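PFC0360w protein (Plasmodium falciparum, PDB 3NI8) probably activates the ATPase of the chaperone Hsp90 as a co-chaperone of the malaria parasite. Local coordinates at residues T24-P30 and N110-K115; L34-F38 and T101-I105. All blocks are in the same frame, centred on the assembly; numbering follows the deposited sequence.

Interaction 1 (T24-P30 and N110-K115); sequences TEEYYVP and NHTKLK
Y27 and T112 form a hydrogen-bonded antiparallel pair, with Y27 N 2.9 Å from T112 O and T112 N 2.8 Å from Y27 O. Two residues along the strands, E25 and L114 repeat the pattern. There E25 N donates to L114 O at 2.8 Å with a nearly straight N-H...O angle of 168°. Y27, T112 and L114 send their side chains to the packed face of the sheet. L114 CD2 lies 3.7 Å from Y27 CE2, and the long helix 132-150 covers both residues through I148 and L145. Strands 21-27 and 111-119 are neighbours in the helix-grip fold of the SRPBCC superfamily, in which an antiparallel sheet curls round the long C-terminal helix; 21-27 is an outermost strand within this chain. Past the strand end, T112 OG1 donates to V29 O at 2.7 Å, in the carbonyl plane and on a lone pair. This bond ties the turn before helix 31-39 to the sheet.

The other face, with T24, E26, K113 and K115, is looser and partly exposed. K113 packs its CG against E26 CG, but its NZ stays 5.8 Å from E26 OE2, too far for a salt bridge. H111 is the buried, tightly gripped exception. A chi1 of 178° sets its ring opposite the backbone nitrogen and swings it across to E26. H111 NE2 donates to E26 OE1 at 2.6 Å. The carboxylate uses its anti lone pair and lies nearly coplanar with the ring. K108 binds H111 ND1, so both ring nitrogens are held. The exposed Y28 turns its ring edge to the H111 face, with planes at 67°.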
loop_
_atom_site.group_PDB
_atom_site.type_symbol
_atom_site.label_atom_id
_atom_site.label_comp_id
_atom_site.label_asym_id
_atom_site.label_seq_id
_atom_site.Cartn_x
_atom_site.Cartn_y
_atom_site.Cartn_z
ATOM N N THR A 24 4.059 -9.545 6.324
ATOM C CA THR A 24 2.921 -10.083 7.069
ATOM C C THR A 24 2.903 -9.459 8.455
ATOM O O THR A 24 3.944 -9.407 9.122
ATOM C CB THR A 24 2.984 -11.641 7.147
ATOM O OG1 THR A 24 2.831 -12.191 5.823
ATOM C CG2 THR A 24 1.889 -12.187 8.025
ATOM N N GLU A 25 1.734 -8.947 8.864
ATOM C CA GLU A 25 1.528 -8.292 10.174
ATOM C C GLU A 25 0.100 -8.520 10.696
ATOM O O GLU A 25 -0.846 -8.573 9.909
ATOM C CB GLU A 25 1.770 -6.779 10.078
ATOM C CG GLU A 25 3.173 -6.345 9.692
ATOM C CD GLU A 25 4.202 -6.702 10.741
ATOM O OE1 GLU A 25 3.794 -7.043 11.874
ATOM O OE2 GLU A 25 5.415 -6.656 10.432
ATOM N N GLU A 26 -0.064 -8.626 12.015
ATOM C CA GLU A 26 -1.392 -8.811 12.604
ATOM C C GLU A 26 -1.780 -7.630 13.484
ATOM O O GLU A 26 -0.957 -7.093 14.245
ATOM C CB GLU A 26 -1.484 -10.138 13.383
ATOM C CG GLU A 26 -1.282 -11.385 12.516
ATOM C CD GLU A 26 -1.159 -12.667 13.316
ATOM O OE1 GLU A 26 -1.972 -12.877 14.248
ATOM O OE2 GLU A 26 -0.257 -13.477 13.008
ATOM N N TYR A 27 -3.037 -7.229 13.374
ATOM C CA TYR A 27 -3.534 -6.082 14.119
ATOM C C TYR A 27 -4.774 -6.472 14.904
ATOM O O TYR A 27 -5.581 -7.278 14.429
ATOM C CB TYR A 27 -3.850 -4.921 13.169
ATOM C CG TYR A 27 -2.613 -4.328 12.507
ATOM C CD1 TYR A 27 -1.995 -3.214 13.040
ATOM C CD2 TYR A 27 -2.063 -4.896 11.349
ATOM C CE1 TYR A 27 -0.863 -2.672 12.451
ATOM C CE2 TYR A 27 -0.933 -4.365 10.757
ATOM C CZ TYR A 27 -0.338 -3.251 11.310
ATOM O OH TYR A 27 0.781 -2.688 10.733
ATOM N N TYR A 28 -4.921 -5.897 16.096
ATOM C CA TYR A 28 -6.054 -6.189 16.964
ATOM C C TYR A 28 -7.226 -5.286 16.642
ATOM O O TYR A 28 -7.767 -4.587 17.494
ATOM C CB TYR A 28 -5.640 -6.107 18.428
ATOM C CG TYR A 28 -4.614 -7.162 18.786
ATOM C CD1 TYR A 28 -4.967 -8.528 18.812
ATOM C CD2 TYR A 28 -3.295 -6.815 19.063
ATOM C CE1 TYR A 28 -4.035 -9.510 19.138
ATOM C CE2 TYR A 28 -2.347 -7.790 19.382
ATOM C CZ TYR A 28 -2.729 -9.136 19.423
ATOM O OH TYR A 28 -1.808 -10.116 19.744
ATOM N N VAL A 29 -7.647 -5.366 15.392
ATOM C CA VAL A 29 -8.631 -4.482 14.841
ATOM C C VAL A 29 -9.249 -5.303 13.689
ATOM O O VAL A 29 -8.576 -6.173 13.132
ATOM C CB VAL A 29 -7.913 -3.156 14.395
ATOM C CG1 VAL A 29 -7.742 -3.072 12.872
ATOM C CG2 VAL A 29 -8.616 -1.961 14.951
ATOM N N PRO A 30 -10.535 -5.062 13.354
ATOM C CA PRO A 30 -11.204 -5.880 12.340
ATOM C C PRO A 30 -10.834 -5.449 10.907
ATOM O O PRO A 30 -10.410 -4.308 10.707
ATOM C CB PRO A 30 -12.684 -5.612 12.618
ATOM C CG PRO A 30 -12.707 -4.198 13.108
ATOM C CD PRO A 30 -11.425 -4.001 13.878
ATOM N N ASN A 110 -12.036 -8.960 15.956
ATOM C CA ASN A 110 -11.150 -7.818 16.174
ATOM C C ASN A 110 -9.672 -8.192 16.172
ATOM O O ASN A 110 -8.912 -7.760 17.025
ATOM C CB ASN A 110 -11.541 -7.058 17.449
ATOM C CG ASN A 110 -12.942 -6.502 17.379
ATOM O OD1 ASN A 110 -13.483 -6.303 16.296
ATOM N ND2 ASN A 110 -13.544 -6.256 18.527
ATOM N N HIS A 111 -9.288 -9.009 15.200
ATOM C CA HIS A 111 -7.910 -9.484 15.023
ATOM C C HIS A 111 -7.782 -9.799 13.533
ATOM O O HIS A 111 -8.405 -10.744 13.053
ATOM C CB HIS A 111 -7.642 -10.751 15.869
ATOM C CG HIS A 111 -6.266 -11.336 15.698
ATOM N ND1 HIS A 111 -5.670 -12.129 16.659
ATOM C CD2 HIS A 111 -5.366 -11.246 14.687
ATOM C CE1 HIS A 111 -4.470 -12.505 16.246
ATOM N NE2 HIS A 111 -4.259 -11.976 15.055
ATOM N N THR A 112 -7.011 -8.997 12.806
ATOM C CA THR A 112 -6.876 -9.168 11.356
ATOM C C THR A 112 -5.439 -9.456 10.951
ATOM O O THR A 112 -4.502 -8.850 11.470
ATOM C CB THR A 112 -7.397 -7.934 10.606
ATOM O OG1 THR A 112 -8.781 -7.757 10.929
ATOM C CG2 THR A 112 -7.257 -8.085 9.089
ATOM N N LYS A 113 -5.276 -10.387 10.025
ATOM C CA LYS A 113 -3.961 -10.690 9.485
ATOM C C LYS A 113 -3.756 -9.928 8.195
ATOM O O LYS A 113 -4.434 -10.178 7.199
ATOM C CB LYS A 113 -3.819 -12.186 9.255
ATOM C CG LYS A 113 -2.400 -12.658 9.147
ATOM C CD LYS A 113 -2.376 -14.167 8.981
ATOM C CE LYS A 113 -1.043 -14.611 8.413
ATOM N NZ LYS A 113 -0.687 -13.786 7.212
ATOM N N LEU A 114 -2.841 -8.967 8.240
ATOM C CA LEU A 114 -2.476 -8.172 7.071
ATOM C C LEU A 114 -1.304 -8.820 6.318
ATOM O O LEU A 114 -0.219 -9.001 6.854
ATOM C CB LEU A 114 -2.155 -6.735 7.495
ATOM C CG LEU A 114 -1.765 -5.646 6.484
ATOM C CD1 LEU A 114 -2.724 -5.620 5.344
ATOM C CD2 LEU A 114 -1.731 -4.267 7.164
ATOM N N LYS A 115 -1.549 -9.163 5.061
ATOM C CA LYS A 115 -0.530 -9.752 4.212
ATOM C C LYS A 115 -0.377 -8.899 2.960
ATOM O O LYS A 115 -1.256 -8.887 2.081
ATOM C CB LYS A 115 -0.889 -11.216 3.887
ATOM C CG LYS A 115 0.004 -11.890 2.865
ATOM C CD LYS A 115 -0.261 -13.412 2.817
ATOM C CE LYS A 115 -0.162 -13.956 1.374
ATOM N NZ LYS A 115 -0.235 -15.452 1.280
#

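Interaction 2 (L34-F38 and T101-I105); sequences LFNAF and TVEFI. With IPA (isopropyl alcohol), chain B.
F104 and F38 both place CG anti to the carbonyl carbon, at chi1 -48° and -83°. This directs F38 at the sheet and F104 at the helix, and the rings meet between them. The F104 ring turns its edge to the face of F38 in an offset edge-to-face pair. The centroids are 5.6 Å apart and the planes meet at 62°. The closest carbons are F104 CZ and F38 CD2, at 3.7 Å. V102 lies over a face of the F38 ring. Its CG1 makes a CH-pi contact 4.0 Å from the F38 centroid.

F104 also packs on L34 and F35, one turn earlier in the helix. L34 CB touches F104 CD1 at 3.6 Å. The helix backbone at F35 lies over one face of the F104 ring, with F35 CA 3.8 Å from F104 CZ. The F35 side chain crosses that of F104 at about a right angle, and F35 CD1 meets F104 CE2. The contact is buried and made by apolar side chains, with no hydrogen bond between the segments.

An isopropyl alcohol, probably from the crystallisation liquor, sits by the edge of the F38 ring. Its O2 lies 2.7 Å from F38 O and near E85 OE2.

Helix 31-39 thus rests on the inner face of the sheet. I83 of strand 82-89 touches F35, F38 and V102, while T112 of strand 111-119 touches L34. Helix 132-150 packs on F38 through W140, F144, L145 and I148.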
loop_
_atom_site.group_PDB
_atom_site.type_symbol
_atom_site.label_atom_id
_atom_site.label_comp_id
_atom_site.label_asym_id
_atom_site.label_seq_id
_atom_site.Cartn_x
_atom_site.Cartn_y
_atom_site.Cartn_z
ATOM N N LEU A 34 -8.741 -1.808 8.503
ATOM C CA LEU A 34 -7.501 -1.879 7.729
ATOM C C LEU A 34 -7.744 -1.626 6.237
ATOM O O LEU A 34 -6.978 -0.894 5.599
ATOM C CB LEU A 34 -6.796 -3.207 7.941
ATOM C CG LEU A 34 -6.252 -3.429 9.346
ATOM C CD1 LEU A 34 -5.622 -4.783 9.427
ATOM C CD2 LEU A 34 -5.236 -2.305 9.692
ATOM N N PHE A 35 -8.817 -2.213 5.699
ATOM C CA PHE A 35 -9.266 -1.953 4.324
ATOM C C PHE A 35 -9.484 -0.453 4.058
ATOM O O PHE A 35 -9.027 0.070 3.030
ATOM C CB PHE A 35 -10.549 -2.762 4.021
ATOM C CG PHE A 35 -11.077 -2.580 2.616
ATOM C CD1 PHE A 35 -10.700 -3.447 1.600
ATOM C CD2 PHE A 35 -11.969 -1.541 2.317
ATOM C CE1 PHE A 35 -11.203 -3.286 0.286
ATOM C CE2 PHE A 35 -12.458 -1.350 1.015
ATOM C CZ PHE A 35 -12.077 -2.236 -0.001
ATOM N N ASN A 36 -10.192 0.217 4.972
ATOM C CA ASN A 36 -10.369 1.678 4.928
ATOM C C ASN A 36 -9.033 2.382 4.797
ATOM O O ASN A 36 -8.854 3.255 3.954
ATOM C CB ASN A 36 -11.087 2.211 6.181
ATOM C CG ASN A 36 -11.102 3.747 6.245
ATOM O OD1 ASN A 36 -10.288 4.364 6.942
ATOM N ND2 ASN A 36 -12.034 4.362 5.522
ATOM N N ALA A 37 -8.088 1.973 5.626
ATOM C CA ALA A 37 -6.809 2.665 5.704
ATOM C C ALA A 37 -6.063 2.661 4.353
ATOM O O ALA A 37 -5.266 3.594 4.072
ATOM C CB ALA A 37 -5.932 2.054 6.801
ATOM N N PHE A 38 -6.296 1.621 3.536
ATOM C CA PHE A 38 -5.630 1.514 2.253
ATOM C C PHE A 38 -6.372 2.212 1.112
ATOM O O PHE A 38 -5.776 2.438 0.037
ATOM C CB PHE A 38 -5.382 0.056 1.880
ATOM C CG PHE A 38 -4.151 -0.527 2.508
ATOM C CD1 PHE A 38 -2.964 -0.604 1.791
ATOM C CD2 PHE A 38 -4.181 -1.000 3.823
ATOM C CE1 PHE A 38 -1.824 -1.124 2.379
ATOM C CE2 PHE A 38 -3.050 -1.530 4.411
ATOM C CZ PHE A 38 -1.871 -1.601 3.692
ATOM N N THR A 101 -0.737 -6.377 -3.852
ATOM C CA THR A 101 -1.921 -7.112 -3.421
ATOM C C THR A 101 -1.961 -7.028 -1.906
ATOM O O THR A 101 -0.935 -7.250 -1.249
ATOM C CB THR A 101 -1.820 -8.598 -3.830
ATOM O OG1 THR A 101 -1.665 -8.689 -5.256
ATOM C CG2 THR A 101 -3.039 -9.372 -3.372
ATOM N N VAL A 102 -3.111 -6.698 -1.340
ATOM C CA VAL A 102 -3.203 -6.581 0.108
ATOM C C VAL A 102 -4.389 -7.401 0.564
ATOM O O VAL A 102 -5.513 -7.201 0.097
ATOM C CB VAL A 102 -3.343 -5.101 0.609
ATOM C CG1 VAL A 102 -2.973 -4.988 2.128
ATOM C CG2 VAL A 102 -2.497 -4.121 -0.218
ATOM N N GLU A 103 -4.122 -8.357 1.444
ATOM C CA GLU A 103 -5.154 -9.191 2.015
ATOM C C GLU A 103 -5.355 -8.834 3.485
ATOM O O GLU A 103 -4.380 -8.602 4.234
ATOM C CB GLU A 103 -4.798 -10.673 1.866
ATOM C CG GLU A 103 -4.754 -11.166 0.423
ATOM C CD GLU A 103 -4.029 -12.505 0.286
ATOM O OE1 GLU A 103 -2.851 -12.482 -0.146
ATOM O OE2 GLU A 103 -4.615 -13.565 0.643
ATOM N N PHE A 104 -6.634 -8.779 3.867
ATOM C CA PHE A 104 -7.076 -8.537 5.229
ATOM C C PHE A 104 -7.871 -9.738 5.685
ATOM O O PHE A 104 -9.064 -9.860 5.379
ATOM C CB PHE A 104 -7.956 -7.304 5.256
ATOM C CG PHE A 104 -7.365 -6.137 4.520
ATOM C CD1 PHE A 104 -6.401 -5.345 5.120
ATOM C CD2 PHE A 104 -7.764 -5.846 3.224
ATOM C CE1 PHE A 104 -5.864 -4.275 4.453
ATOM C CE2 PHE A 104 -7.224 -4.797 2.553
ATOM C CZ PHE A 104 -6.268 -3.997 3.173
ATOM N N ILE A 105 -7.206 -10.632 6.410
ATOM C CA ILE A 105 -7.772 -11.926 6.763
ATOM C C ILE A 105 -8.199 -11.947 8.223
ATOM O O ILE A 105 -7.397 -11.695 9.123
ATOM C CB ILE A 105 -6.717 -13.051 6.521
ATOM C CG1 ILE A 105 -6.284 -13.100 5.033
ATOM C CG2 ILE A 105 -7.219 -14.424 7.046
ATOM C CD1 ILE A 105 -4.808 -13.526 4.831
HETATM C C1 IPA B . -3.614 3.523 -2.067
HETATM C C2 IPA B . -2.834 2.230 -1.801
HETATM C C3 IPA B . -1.510 2.399 -1.054
HETATM O O2 IPA B . -3.666 1.302 -1.153
#

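From the N terminus, strand 21-27 comes first and helix 31-39 follows directly. Interaction 1 pairs that strand with 111-119 and closes the wider loop. Interaction 2 joins the helix to strand 98-106 and closes a loop nested inside it. The chain then turns from 98-106 into 111-119, which are neighbours in the sheet. The two contacts therefore meet, with centres about 9 Å apart. Probable backbone hydrogen bonds run from K113 N to I105 O and from E103 N to K115 O. L114 CD1 packs on V102 and F104. Together they tie the edge strand, the first helix and two adjacent strands into one unit.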